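Local atomic coordinates of oxysterol-binding protein homolog 1 (Saccharomyces cerevisiae, PDB entry 5H28), a protein that transfers sterols and other lipids between membranes, its ankyrin-repeat domain, the part described here, targeting it to the nucleus-vacuole junction by binding NVJ1. Residues A[100-105]-A[133-138]; A[115-120]-A[124-129]; A[10-13]-A[19-22]; A[23-28]-A[39-44]; A[146-151]-A[180-185]. All coordinates share one frame; numbering follows the deposited sequence.

Contact 1: residues A[100-105]-A[133-138]; sequences DIVAFL and AQMMQV
With chi1 at 171°, Val-102 holds CG1 anti to its backbone N and directs this methyl at two methionines of the facing helix. Met-135 has its CG anti to N as well, but its chain then folds at chi2 (-92°) and again at chi3. That double bend swings CE in beside Val-102 CG1 (3.7 Å) and beside Ala-103, whose CB lies 4.1 Å from Met-135 CE. Met-136 arrives differently: its CA-CB bond does not aim at the partner, and the chain passes Val-102 at about a right angle. Met-136 CG comes to 3.5 Å from Val-102 CG1, tighter than usual carbon packing, while Met-136 SD follows at 3.7 Å from the same methyl. CG1 is thus gripped by both methionines. The two short axes lie 10.4 Å apart, an ordinary packing distance, and run nearly parallel (9°). Such alignment resembles that of equivalent helices in successive ankyrin repeats, and residues 100-105 lie in the predicted second repeat. The contact across these segments is wholly apolar and sulfur-rich. Val-102 also touches Leu-90 and Ala-93 of helix 89-95, and Met-136 touches Cys-127.

Contact 2: residues A[115-120]-A[124-129]; sequences VLNNSH and IEMCKN
The carboxamide of Asn-117 presents its ND2 end to Met-126, with ND2 3.7 Å from Met-126 SD, while the imidazole of His-120 carries Asn-118 O over the centre of one face, 3.7 Å above the ring plane. Met-126 meets the amide from the opposite direction, its chain bent at both chi2 and chi3 so that sulfur and methyl curl toward Asn-117. With chi1 at 62°, CG of Asn-117 sits between N and the carbonyl carbon, which keeps OD1 over its own turn. There OD1 accepts from Leu-121 N and, weakly, from Ser-119 N; ND2 is bonded to Asn-87 OD1. Both polar ends of this buried amide therefore have partners. The backbone closes a type I turn, with His-120 N to Asn-117 O at 2.8 Å, and His-120 takes a left-handed conformation (phi 68°). A second link is solvent-mediated: water 1 donates to His-120 O at 2.8 Å and to Glu-125 OE2 at 2.5 Å, a short distance for such a bond, and that oxygen also accepts from Gln-122 N. The turn bonds through Asn-118 to Asn-85, consistent with stacked ankyrin-type beta turns. On the helix side, Met-126 touches His-91 and Tyr-95 of helix 89-95, and Cys-127 packs against Ala-94 of that helix and Ile-132 of helix 130-156.

Contact 3: residues A[10-13]-A[19-22]; sequences LDAL and PNLQ
Water 2 makes the polar link of this contact: it donates to Ala-12 O at 2.7 Å and accepts from Asn-20 ND2 at 2.9 Å. Asn-20 reaches it with chi1 at 176°, an extended setting that lays the amide nitrogen beside Ala-12, where ND2 is 4.2 Å from Ala-12 CB. The water thus ties a carbonyl near the end of helix 2-15 to a side chain in the first turn of helix 18-28. These two helices, separated by only two residues, form a helical hairpin, the element from which ankyrin-type stacks are built; here it lies at the N-terminal end of the chain, ahead of the predicted first repeat. The backbones approach closely, Ala-12 CA to Leu-21 CA being 5.9 Å, and the small methyl of Ala-12 permits this. Leu-21 covers that methyl with one branch, its CD1 lying 4.2 Å from Ala-12 CB. The other branch turns to Leu-13, whose CA-CB bond points away from the partner helix but whose CD2 returns to within 3.9 Å of Leu-21 CD2. In Leu-21, chi1 (172°) carries CG across to helix 2-15, and chi2 (67°) parts the two methyls between these neighbours. Leu-13 also packs on Tyr-47, Ala-48 and Val-51 of helix 44-51 and on Val-56, while Leu-21 touches Ile-60 and Leu-9.

Contact 4: residues A[23-28]-A[39-44]; sequences DLLKKQ and QVLHLM
A buried apolar contact joins Leu-25 on helix 18-28 to Leu-41 and Met-44, at the junction of helices 35-42 and 44-51. Three side chains carry it, and all three have their CA-CB bonds directed at the opposing segment. The backbones remain some distance apart, Leu-25 CA to Leu-41 CA being 9.0 Å, so side-chain length bridges the gap. Leu-25 uses two different atoms. Its branch point CG lies 4.2 Å from Leu-41 CD2, and these two leucines slide past one another in opposite directions. Its methyl CD2 instead faces Met-44 tip to tip, with Met-44 SD at 3.8 Å and Met-44 CE at 4.0 Å. Met-44 reaches this point by extending through chi1 (177°) and chi2, then bending only at chi3 (58°), which brings CE to the leucine methyl together with SD. Segment 39-44 enters the predicted first ankyrin repeat, so the contact ties the start of that repeat to helix 18-28, earlier in the chain, in a stack of helical pairs. Between helices 35-42 and 44-51 the break is short: Leu-43 N bonds to Val-40 O at 3.0 Å and Met-44 N to Leu-41 O at 3.1 Å, both three residues back. Leu-43 occupies the N-cap position of the next helix, and the short connection places Leu-41 and Met-44 together against a single partner. Trp-64 of helix 54-64 touches both Leu-25 and Met-44, whereas Phe-29 lies against Leu-41.

Contact 5: residues A[146-151]-A[180-185]; sequences ETAQEF and GMDPET
An Asx turn at Asp-182, in the loop leading toward helix 189-196, is set against Ala-148 of the long helix 130-156. Residue pairing is close at the backbone level, Ala-148 CA to Asp-182 CA being 6.7 Å. The buried Ala-148 methyl meets the pyrrolidine ring of Pro-183, with CB 3.7 Å from Pro-183 CG and 3.8 Å from Pro-183 CD. The carboxylate of Asp-182 divides its work between its two oxygens. OD2 is turned to its own loop and accepts from two backbone donors. Thr-185 N approaches at 2.9 Å with an N-H...O angle of 164°, on the anti lone pair, away from the other oxygen. Glu-184 N, at 2.8 Å from the same Asp-182 OD2, comes from above the carboxylate plane, 49° out of it. Two donors from such different directions fix the rotation of the carboxylate. CG of Asp-182 lies anti to N (chi1 179°), which carries OD1 to the helix side: water 3 donates to Asp-182 OD1 at 2.6 Å and to Ala-148 O at 3.1 Å, and also lies in the ring plane at the edge of Phe-151. A salt bridge from Arg-152 NH2 to OD1 adds a charged link to the same helix, and would probably favour the ionised carboxylate. Thr-185 OG1 is bonded to Asp-187 N. An aspartate accepting successive backbone N-H groups in the loop before helices 189-196 and 199-207 is consistent with the edge of an ankyrin repeat, here the predicted third.

Contacts 3 and 4 come first along the chain and share helix 18-28, with about 9 Å between centres; contact 3 pairs helices 2-15 and 18-28, and contact 4 ties the second of these to the predicted first ankyrin repeat. Contact 2 is nested within the loop closed by contact 1, their centres about 13 Å apart, and the two touch where Ala-133 meets Ile-124. Contact 5 comes last. It shares helix 130-156 with contact 1, about 22 Å between centres, and lies across the chain's centre from contacts 3 and 4, about 43 and 41 Å between centres. This long helix therefore connects the N-terminal stack to the region around the predicted third repeat, giving the domain that recognises NVJ1 an elongated, two-part shape.

Contact 1: residues A[100-105]-A[133-138]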
# COMPACT_ATOMS: atom_id res chain seq x y z
N ASP A 100 2.11 15.19 15.39
CA ASP A 100 3.06 14.17 15.82
C ASP A 100 2.52 12.77 15.58
O ASP A 100 3.27 11.87 15.22
CB ASP A 100 3.46 14.39 17.28
CG ASP A 100 2.28 14.44 18.24
OD1 ASP A 100 1.14 14.70 17.80
OD2 ASP A 100 2.50 14.23 19.45
N ILE A 101 1.21 12.58 15.74
CA ILE A 101 0.60 11.27 15.51
C ILE A 101 0.61 10.99 14.01
O ILE A 101 0.85 9.87 13.57
CB ILE A 101 -0.86 11.23 16.01
CG1 ILE A 101 -0.91 11.51 17.51
CG2 ILE A 101 -1.46 9.86 15.71
CD1 ILE A 101 -2.32 11.43 18.04
N VAL A 102 0.32 12.02 13.22
CA VAL A 102 0.32 11.89 11.77
C VAL A 102 1.70 11.44 11.30
O VAL A 102 1.82 10.49 10.52
CB VAL A 102 -0.04 13.23 11.09
CG1 VAL A 102 0.19 13.14 9.59
CG2 VAL A 102 -1.50 13.57 11.36
N ALA A 103 2.75 12.13 11.76
CA ALA A 103 4.10 11.78 11.35
C ALA A 103 4.48 10.37 11.78
O ALA A 103 5.10 9.62 11.02
CB ALA A 103 5.09 12.79 11.92
N PHE A 104 4.09 10.00 13.00
CA PHE A 104 4.38 8.67 13.52
C PHE A 104 3.71 7.60 12.66
O PHE A 104 4.34 6.64 12.24
CB PHE A 104 3.90 8.55 14.97
CG PHE A 104 3.94 7.15 15.51
CD1 PHE A 104 5.15 6.49 15.71
CD2 PHE A 104 2.76 6.48 15.83
CE1 PHE A 104 5.19 5.20 16.22
CE2 PHE A 104 2.79 5.18 16.34
CZ PHE A 104 4.00 4.54 16.53
N LEU A 105 2.42 7.79 12.39
CA LEU A 105 1.71 6.82 11.57
C LEU A 105 2.31 6.69 10.17
O LEU A 105 2.44 5.58 9.64
CB LEU A 105 0.22 7.19 11.49
CG LEU A 105 -0.59 7.08 12.78
CD1 LEU A 105 -1.99 7.64 12.54
CD2 LEU A 105 -0.66 5.62 13.23
N ALA A 133 -0.58 19.35 6.55
CA ALA A 133 -0.81 18.84 5.20
C ALA A 133 0.49 18.85 4.40
O ALA A 133 0.79 17.90 3.67
CB ALA A 133 -1.88 19.67 4.49
N GLN A 134 1.26 19.92 4.53
CA GLN A 134 2.53 20.02 3.81
C GLN A 134 3.48 18.91 4.23
O GLN A 134 4.14 18.29 3.39
CB GLN A 134 3.16 21.40 4.06
CG GLN A 134 4.53 21.57 3.43
CD GLN A 134 5.65 21.15 4.35
OE1 GLN A 134 6.79 20.98 3.91
NE2 GLN A 134 5.35 20.99 5.63
N MET A 135 3.53 18.63 5.53
CA MET A 135 4.39 17.58 6.05
C MET A 135 3.96 16.22 5.49
O MET A 135 4.80 15.39 5.15
CB MET A 135 4.32 17.58 7.58
CG MET A 135 5.04 16.43 8.26
SD MET A 135 3.96 15.02 8.55
CE MET A 135 2.93 15.65 9.87
N MET A 136 2.66 16.01 5.37
CA MET A 136 2.16 14.75 4.83
C MET A 136 2.52 14.62 3.36
O MET A 136 2.85 13.53 2.89
CB MET A 136 0.64 14.67 5.00
CG MET A 136 0.19 14.62 6.45
SD MET A 136 -1.60 14.51 6.61
CE MET A 136 -1.89 12.80 6.17
N GLN A 137 2.47 15.73 2.64
CA GLN A 137 2.79 15.76 1.22
C GLN A 137 4.26 15.44 1.00
O GLN A 137 4.61 14.66 0.11
CB GLN A 137 2.47 17.14 0.63
CG GLN A 137 2.77 17.27 -0.85
CD GLN A 137 1.89 16.39 -1.71
OE1 GLN A 137 0.66 16.53 -1.70
NE2 GLN A 137 2.51 15.48 -2.45
N VAL A 138 5.12 16.04 1.81
CA VAL A 138 6.55 15.81 1.69
C VAL A 138 6.89 14.37 2.06
O VAL A 138 7.69 13.73 1.38
CB VAL A 138 7.35 16.79 2.58
CG1 VAL A 138 8.83 16.47 2.52
CG2 VAL A 138 7.10 18.22 2.11

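Contact 2: residues A[115-120]-A[124-129]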
# COMPACT_ATOMS: atom_id res chain seq x y z
N VAL A 115 -5.99 5.52 1.70
CA VAL A 115 -7.35 5.08 1.96
C VAL A 115 -8.33 6.25 1.85
O VAL A 115 -8.07 7.34 2.35
CB VAL A 115 -7.46 4.45 3.37
CG1 VAL A 115 -8.91 4.05 3.65
CG2 VAL A 115 -6.56 3.22 3.47
N LEU A 116 -9.45 6.02 1.18
CA LEU A 116 -10.47 7.06 1.02
C LEU A 116 -11.62 6.78 1.97
O LEU A 116 -12.00 5.63 2.16
CB LEU A 116 -11.01 7.05 -0.42
CG LEU A 116 -9.98 7.21 -1.54
CD1 LEU A 116 -10.66 7.06 -2.90
CD2 LEU A 116 -9.31 8.56 -1.42
N ASN A 117 -12.16 7.82 2.60
CA ASN A 117 -13.29 7.62 3.49
C ASN A 117 -14.57 7.66 2.64
O ASN A 117 -14.48 7.74 1.41
CB ASN A 117 -13.32 8.67 4.63
CG ASN A 117 -13.47 10.10 4.13
OD1 ASN A 117 -13.80 10.34 2.98
ND2 ASN A 117 -13.23 11.06 5.03
N ASN A 118 -15.73 7.61 3.28
CA ASN A 118 -16.99 7.60 2.53
C ASN A 118 -17.22 8.84 1.68
O ASN A 118 -17.96 8.79 0.69
CB ASN A 118 -18.18 7.39 3.47
CG ASN A 118 -18.22 5.99 4.06
OD1 ASN A 118 -19.17 5.63 4.75
ND2 ASN A 118 -17.18 5.21 3.81
N SER A 119 -16.59 9.95 2.06
CA SER A 119 -16.72 11.20 1.31
C SER A 119 -15.65 11.28 0.21
O SER A 119 -15.48 12.32 -0.42
CB SER A 119 -16.59 12.41 2.24
OG SER A 119 -17.79 12.62 2.97
N HIS A 120 -14.95 10.17 0.00
CA HIS A 120 -13.91 10.05 -1.02
C HIS A 120 -12.68 10.91 -0.73
O HIS A 120 -11.98 11.35 -1.65
CB HIS A 120 -14.50 10.40 -2.39
CG HIS A 120 -15.78 9.67 -2.69
ND1 HIS A 120 -17.00 10.30 -2.71
CD2 HIS A 120 -16.02 8.36 -2.94
CE1 HIS A 120 -17.95 9.41 -2.96
NE2 HIS A 120 -17.37 8.22 -3.10
N ILE A 124 -4.87 13.36 4.11
CA ILE A 124 -4.26 14.67 3.92
C ILE A 124 -5.29 15.76 3.65
O ILE A 124 -5.09 16.92 4.02
CB ILE A 124 -3.20 14.64 2.78
CG1 ILE A 124 -2.51 16.01 2.68
CG2 ILE A 124 -3.86 14.25 1.46
CD1 ILE A 124 -1.34 16.04 1.73
N GLU A 125 -6.40 15.39 3.02
CA GLU A 125 -7.46 16.34 2.71
C GLU A 125 -8.31 16.69 3.92
O GLU A 125 -9.17 17.57 3.84
CB GLU A 125 -8.36 15.78 1.61
CG GLU A 125 -7.63 15.39 0.35
CD GLU A 125 -8.57 14.78 -0.67
OE1 GLU A 125 -9.28 15.54 -1.37
OE2 GLU A 125 -8.61 13.54 -0.75
N MET A 126 -8.07 16.01 5.04
CA MET A 126 -8.82 16.27 6.26
C MET A 126 -8.18 17.40 7.06
O MET A 126 -8.78 17.95 7.98
CB MET A 126 -8.86 15.02 7.15
CG MET A 126 -9.49 13.78 6.52
SD MET A 126 -11.27 13.91 6.28
CE MET A 126 -11.87 13.68 7.97
N CYS A 127 -6.94 17.74 6.70
CA CYS A 127 -6.21 18.78 7.41
C CYS A 127 -6.77 20.19 7.28
O CYS A 127 -7.05 20.67 6.17
CB CYS A 127 -4.75 18.83 6.94
SG CYS A 127 -3.75 17.39 7.30
N LYS A 128 -6.93 20.85 8.42
CA LYS A 128 -7.38 22.23 8.46
C LYS A 128 -6.07 23.01 8.57
O LYS A 128 -5.93 24.11 8.05
CB LYS A 128 -8.25 22.48 9.69
CG LYS A 128 -8.86 23.86 9.76
CD LYS A 128 -9.70 24.02 11.02
CE LYS A 128 -10.35 25.39 11.09
NZ LYS A 128 -11.24 25.63 9.91
N ASN A 129 -5.10 22.39 9.24
CA ASN A 129 -3.77 22.97 9.44
C ASN A 129 -2.94 22.56 8.22
O ASN A 129 -2.50 21.42 8.11
CB ASN A 129 -3.14 22.39 10.71
CG ASN A 129 -1.79 23.01 11.02
OD1 ASN A 129 -1.06 23.39 10.12
ND2 ASN A 129 -1.45 23.09 12.31
O HOH W 1 -9.38 11.81 -2.45

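Contact 3: residues A[10-13]-A[19-22]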
# COMPACT_ATOMS: atom_id res chain seq x y z
N LEU A 10 -12.51 4.54 26.64
CA LEU A 10 -12.21 5.96 26.55
C LEU A 10 -11.72 6.50 27.89
O LEU A 10 -10.83 7.35 27.93
CB LEU A 10 -13.44 6.74 26.08
CG LEU A 10 -13.72 6.66 24.58
CD1 LEU A 10 -15.13 7.17 24.29
CD2 LEU A 10 -12.69 7.47 23.82
N ASP A 11 -12.29 6.00 28.99
CA ASP A 11 -11.90 6.46 30.31
C ASP A 11 -10.44 6.12 30.59
O ASP A 11 -9.68 6.94 31.09
CB ASP A 11 -12.81 5.83 31.37
CG ASP A 11 -12.66 6.47 32.74
OD1 ASP A 11 -12.80 7.71 32.84
OD2 ASP A 11 -12.42 5.75 33.72
N ALA A 12 -10.06 4.89 30.25
CA ALA A 12 -8.68 4.45 30.46
C ALA A 12 -7.72 5.21 29.55
O ALA A 12 -6.62 5.59 29.96
CB ALA A 12 -8.58 2.94 30.19
N LEU A 13 -8.13 5.44 28.30
CA LEU A 13 -7.28 6.16 27.37
C LEU A 13 -7.04 7.60 27.80
O LEU A 13 -5.92 8.11 27.69
CB LEU A 13 -7.88 6.11 25.96
CG LEU A 13 -7.88 4.73 25.29
CD1 LEU A 13 -8.72 4.76 24.02
CD2 LEU A 13 -6.46 4.30 24.96
N PRO A 19 0.34 1.02 31.01
CA PRO A 19 0.29 -0.16 31.88
C PRO A 19 -1.13 -0.43 32.39
O PRO A 19 -1.57 -1.58 32.44
CB PRO A 19 1.25 0.21 33.00
CG PRO A 19 2.29 1.01 32.29
CD PRO A 19 1.45 1.91 31.39
N ASN A 20 -1.84 0.64 32.74
CA ASN A 20 -3.21 0.52 33.23
C ASN A 20 -4.15 0.02 32.13
O ASN A 20 -5.03 -0.81 32.37
CB ASN A 20 -3.70 1.88 33.75
CG ASN A 20 -5.14 1.85 34.19
OD1 ASN A 20 -5.51 1.16 35.14
ND2 ASN A 20 -5.98 2.62 33.50
N LEU A 21 -3.95 0.53 30.91
CA LEU A 21 -4.76 0.12 29.77
C LEU A 21 -4.55 -1.37 29.49
O LEU A 21 -5.51 -2.11 29.28
CB LEU A 21 -4.36 0.93 28.53
CG LEU A 21 -4.99 0.48 27.21
CD1 LEU A 21 -6.49 0.74 27.23
CD2 LEU A 21 -4.34 1.22 26.05
N GLN A 22 -3.29 -1.79 29.50
CA GLN A 22 -2.93 -3.18 29.24
C GLN A 22 -3.62 -4.11 30.22
O GLN A 22 -4.16 -5.15 29.83
CB GLN A 22 -1.41 -3.31 29.35
CG GLN A 22 -0.85 -4.66 28.92
CD GLN A 22 0.66 -4.61 28.75
OE1 GLN A 22 1.38 -4.18 29.65
NE2 GLN A 22 1.14 -5.04 27.59
O HOH W 2 -4.80 4.50 31.66

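Contact 4: residues A[23-28]-A[39-44]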
# COMPACT_ATOMS: atom_id res chain seq x y z
N ASP A 23 -3.63 -3.74 31.50
CA ASP A 23 -4.26 -4.56 32.52
C ASP A 23 -5.78 -4.56 32.35
O ASP A 23 -6.43 -5.59 32.52
CB ASP A 23 -3.90 -4.04 33.91
CG ASP A 23 -2.50 -4.45 34.33
OD1 ASP A 23 -2.23 -5.67 34.38
OD2 ASP A 23 -1.67 -3.56 34.62
N LEU A 24 -6.34 -3.41 31.99
CA LEU A 24 -7.78 -3.28 31.79
C LEU A 24 -8.25 -4.22 30.67
O LEU A 24 -9.24 -4.94 30.82
CB LEU A 24 -8.12 -1.83 31.45
CG LEU A 24 -9.57 -1.42 31.15
CD1 LEU A 24 -9.98 -1.93 29.79
CD2 LEU A 24 -10.49 -1.95 32.24
N LEU A 25 -7.53 -4.21 29.56
CA LEU A 25 -7.88 -5.07 28.43
C LEU A 25 -7.72 -6.54 28.80
O LEU A 25 -8.58 -7.37 28.49
CB LEU A 25 -6.98 -4.74 27.23
CG LEU A 25 -7.40 -3.61 26.29
CD1 LEU A 25 -8.01 -2.44 27.04
CD2 LEU A 25 -6.19 -3.18 25.48
N LYS A 26 -6.62 -6.85 29.47
CA LYS A 26 -6.32 -8.22 29.88
C LYS A 26 -7.38 -8.82 30.80
O LYS A 26 -7.66 -10.01 30.72
CB LYS A 26 -4.94 -8.24 30.54
CG LYS A 26 -4.37 -9.63 30.80
CD LYS A 26 -2.91 -9.53 31.25
CE LYS A 26 -2.30 -10.90 31.49
NZ LYS A 26 -0.86 -10.80 31.89
N LYS A 27 -7.97 -8.01 31.67
CA LYS A 27 -8.96 -8.51 32.62
C LYS A 27 -10.43 -8.21 32.31
O LYS A 27 -11.31 -9.00 32.67
CB LYS A 27 -8.65 -7.99 34.03
CG LYS A 27 -7.29 -8.41 34.55
CD LYS A 27 -6.36 -7.22 34.71
CE LYS A 27 -4.93 -7.67 34.90
NZ LYS A 27 -4.48 -8.48 33.73
N GLN A 28 -10.70 -7.10 31.65
CA GLN A 28 -12.09 -6.74 31.36
C GLN A 28 -12.56 -6.91 29.92
O GLN A 28 -13.75 -7.05 29.67
CB GLN A 28 -12.36 -5.32 31.85
CG GLN A 28 -12.35 -5.22 33.38
CD GLN A 28 -12.53 -3.81 33.88
OE1 GLN A 28 -13.35 -3.06 33.36
NE2 GLN A 28 -11.76 -3.44 34.90
N GLN A 39 -15.41 -5.59 18.37
CA GLN A 39 -15.74 -4.36 17.67
C GLN A 39 -15.14 -3.11 18.30
O GLN A 39 -14.68 -2.21 17.58
CB GLN A 39 -17.25 -4.23 17.54
CG GLN A 39 -17.84 -5.25 16.58
CD GLN A 39 -19.35 -5.27 16.59
OE1 GLN A 39 -20.00 -4.24 16.43
NE2 GLN A 39 -19.92 -6.46 16.76
N VAL A 40 -15.14 -3.04 19.62
CA VAL A 40 -14.58 -1.88 20.30
C VAL A 40 -13.06 -1.88 20.22
O VAL A 40 -12.44 -0.82 20.05
CB VAL A 40 -15.03 -1.82 21.78
CG1 VAL A 40 -14.29 -0.72 22.53
CG2 VAL A 40 -16.53 -1.56 21.84
N LEU A 41 -12.44 -3.06 20.32
CA LEU A 41 -10.99 -3.16 20.23
C LEU A 41 -10.51 -2.72 18.85
O LEU A 41 -9.46 -2.10 18.73
CB LEU A 41 -10.52 -4.59 20.52
CG LEU A 41 -10.57 -5.04 21.98
CD1 LEU A 41 -10.20 -6.51 22.07
CD2 LEU A 41 -9.62 -4.20 22.82
N HIS A 42 -11.28 -3.05 17.81
CA HIS A 42 -10.92 -2.65 16.45
C HIS A 42 -10.89 -1.13 16.29
O HIS A 42 -10.23 -0.61 15.39
CB HIS A 42 -11.90 -3.24 15.43
CG HIS A 42 -11.55 -4.62 14.96
ND1 HIS A 42 -11.75 -5.74 15.74
CD2 HIS A 42 -10.99 -5.05 13.81
CE1 HIS A 42 -11.32 -6.80 15.08
NE2 HIS A 42 -10.86 -6.41 13.91
N LEU A 43 -11.62 -0.42 17.14
CA LEU A 43 -11.65 1.04 17.07
C LEU A 43 -10.79 1.70 18.13
O LEU A 43 -10.78 2.92 18.26
CB LEU A 43 -13.09 1.54 17.19
CG LEU A 43 -14.02 1.20 16.03
CD1 LEU A 43 -15.45 1.54 16.40
CD2 LEU A 43 -13.59 1.95 14.78
N MET A 44 -10.04 0.90 18.88
CA MET A 44 -9.20 1.45 19.94
C MET A 44 -8.19 2.48 19.47
O MET A 44 -8.00 3.51 20.12
CB MET A 44 -8.49 0.32 20.69
CG MET A 44 -7.54 0.82 21.78
SD MET A 44 -7.05 -0.47 22.94
CE MET A 44 -6.32 -1.66 21.81

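Contact 5: residues A[146-151]-A[180-185]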
# COMPACT_ATOMS: atom_id res chain seq x y z
N GLU A 146 11.43 6.73 -2.87
CA GLU A 146 12.15 5.57 -2.35
C GLU A 146 11.56 4.26 -2.85
O GLU A 146 12.29 3.30 -3.09
CB GLU A 146 12.18 5.60 -0.82
CG GLU A 146 13.05 6.73 -0.27
CD GLU A 146 13.13 6.74 1.24
OE1 GLU A 146 13.92 7.54 1.78
OE2 GLU A 146 12.39 5.97 1.89
N THR A 147 10.24 4.22 -3.02
CA THR A 147 9.58 3.01 -3.51
C THR A 147 9.88 2.80 -4.99
O THR A 147 9.99 1.66 -5.45
CB THR A 147 8.07 3.09 -3.24
OG1 THR A 147 7.84 3.01 -1.83
CG2 THR A 147 7.33 1.95 -3.93
N ALA A 148 10.01 3.89 -5.75
CA ALA A 148 10.34 3.76 -7.16
C ALA A 148 11.72 3.11 -7.24
O ALA A 148 11.97 2.25 -8.08
CB ALA A 148 10.36 5.14 -7.82
N GLN A 149 12.60 3.54 -6.35
CA GLN A 149 13.95 2.99 -6.28
C GLN A 149 13.87 1.52 -5.88
O GLN A 149 14.53 0.67 -6.49
CB GLN A 149 14.77 3.76 -5.25
CG GLN A 149 16.14 3.16 -4.97
CD GLN A 149 17.26 4.15 -5.18
OE1 GLN A 149 17.38 5.15 -4.47
NE2 GLN A 149 18.10 3.88 -6.18
N GLU A 150 13.05 1.21 -4.88
CA GLU A 150 12.92 -0.18 -4.42
C GLU A 150 12.46 -1.08 -5.57
O GLU A 150 12.96 -2.19 -5.74
CB GLU A 150 11.91 -0.27 -3.27
CG GLU A 150 11.88 -1.66 -2.64
CD GLU A 150 10.95 -1.77 -1.43
OE1 GLU A 150 10.98 -2.83 -0.77
OE2 GLU A 150 10.20 -0.81 -1.15
N PHE A 151 11.50 -0.59 -6.35
CA PHE A 151 10.98 -1.35 -7.47
C PHE A 151 12.09 -1.58 -8.51
O PHE A 151 12.25 -2.70 -9.01
CB PHE A 151 9.78 -0.61 -8.09
CG PHE A 151 9.04 -1.39 -9.13
CD1 PHE A 151 8.57 -2.67 -8.88
CD2 PHE A 151 8.77 -0.81 -10.37
CE1 PHE A 151 7.84 -3.38 -9.85
CE2 PHE A 151 8.04 -1.50 -11.35
CZ PHE A 151 7.57 -2.79 -11.08
N GLY A 180 3.48 3.65 -15.12
CA GLY A 180 3.97 5.01 -15.17
C GLY A 180 5.46 5.11 -15.45
O GLY A 180 6.18 4.12 -15.39
N MET A 181 5.90 6.31 -15.78
CA MET A 181 7.31 6.55 -16.07
C MET A 181 8.08 6.69 -14.77
O MET A 181 7.67 7.41 -13.86
CB MET A 181 7.46 7.83 -16.89
CG MET A 181 6.65 7.82 -18.17
SD MET A 181 6.79 9.37 -19.09
CE MET A 181 5.50 10.32 -18.30
N ASP A 182 9.20 5.98 -14.67
CA ASP A 182 10.02 6.04 -13.47
C ASP A 182 10.53 7.48 -13.31
O ASP A 182 10.96 8.10 -14.28
CB ASP A 182 11.20 5.09 -13.59
CG ASP A 182 12.11 5.13 -12.38
OD1 ASP A 182 11.82 4.43 -11.40
OD2 ASP A 182 13.10 5.89 -12.41
N PRO A 183 10.49 8.01 -12.08
CA PRO A 183 10.95 9.39 -11.82
C PRO A 183 12.43 9.68 -12.06
O PRO A 183 12.80 10.84 -12.26
CB PRO A 183 10.55 9.61 -10.36
CG PRO A 183 10.71 8.24 -9.77
CD PRO A 183 10.05 7.37 -10.82
N GLU A 184 13.26 8.65 -12.05
CA GLU A 184 14.70 8.83 -12.27
C GLU A 184 15.16 8.54 -13.69
O GLU A 184 15.96 9.29 -14.25
CB GLU A 184 15.49 7.93 -11.30
CG GLU A 184 15.58 8.45 -9.88
CD GLU A 184 16.32 9.77 -9.78
OE1 GLU A 184 17.41 9.89 -10.38
OE2 GLU A 184 15.82 10.69 -9.10
N THR A 185 14.66 7.46 -14.28
CA THR A 185 15.05 7.08 -15.63
C THR A 185 14.05 7.55 -16.68
O THR A 185 14.41 7.74 -17.85
CB THR A 185 15.16 5.56 -15.77
OG1 THR A 185 13.85 4.98 -15.67
CG2 THR A 185 16.04 4.98 -14.68
O HOH W 3 10.21 2.54 -10.62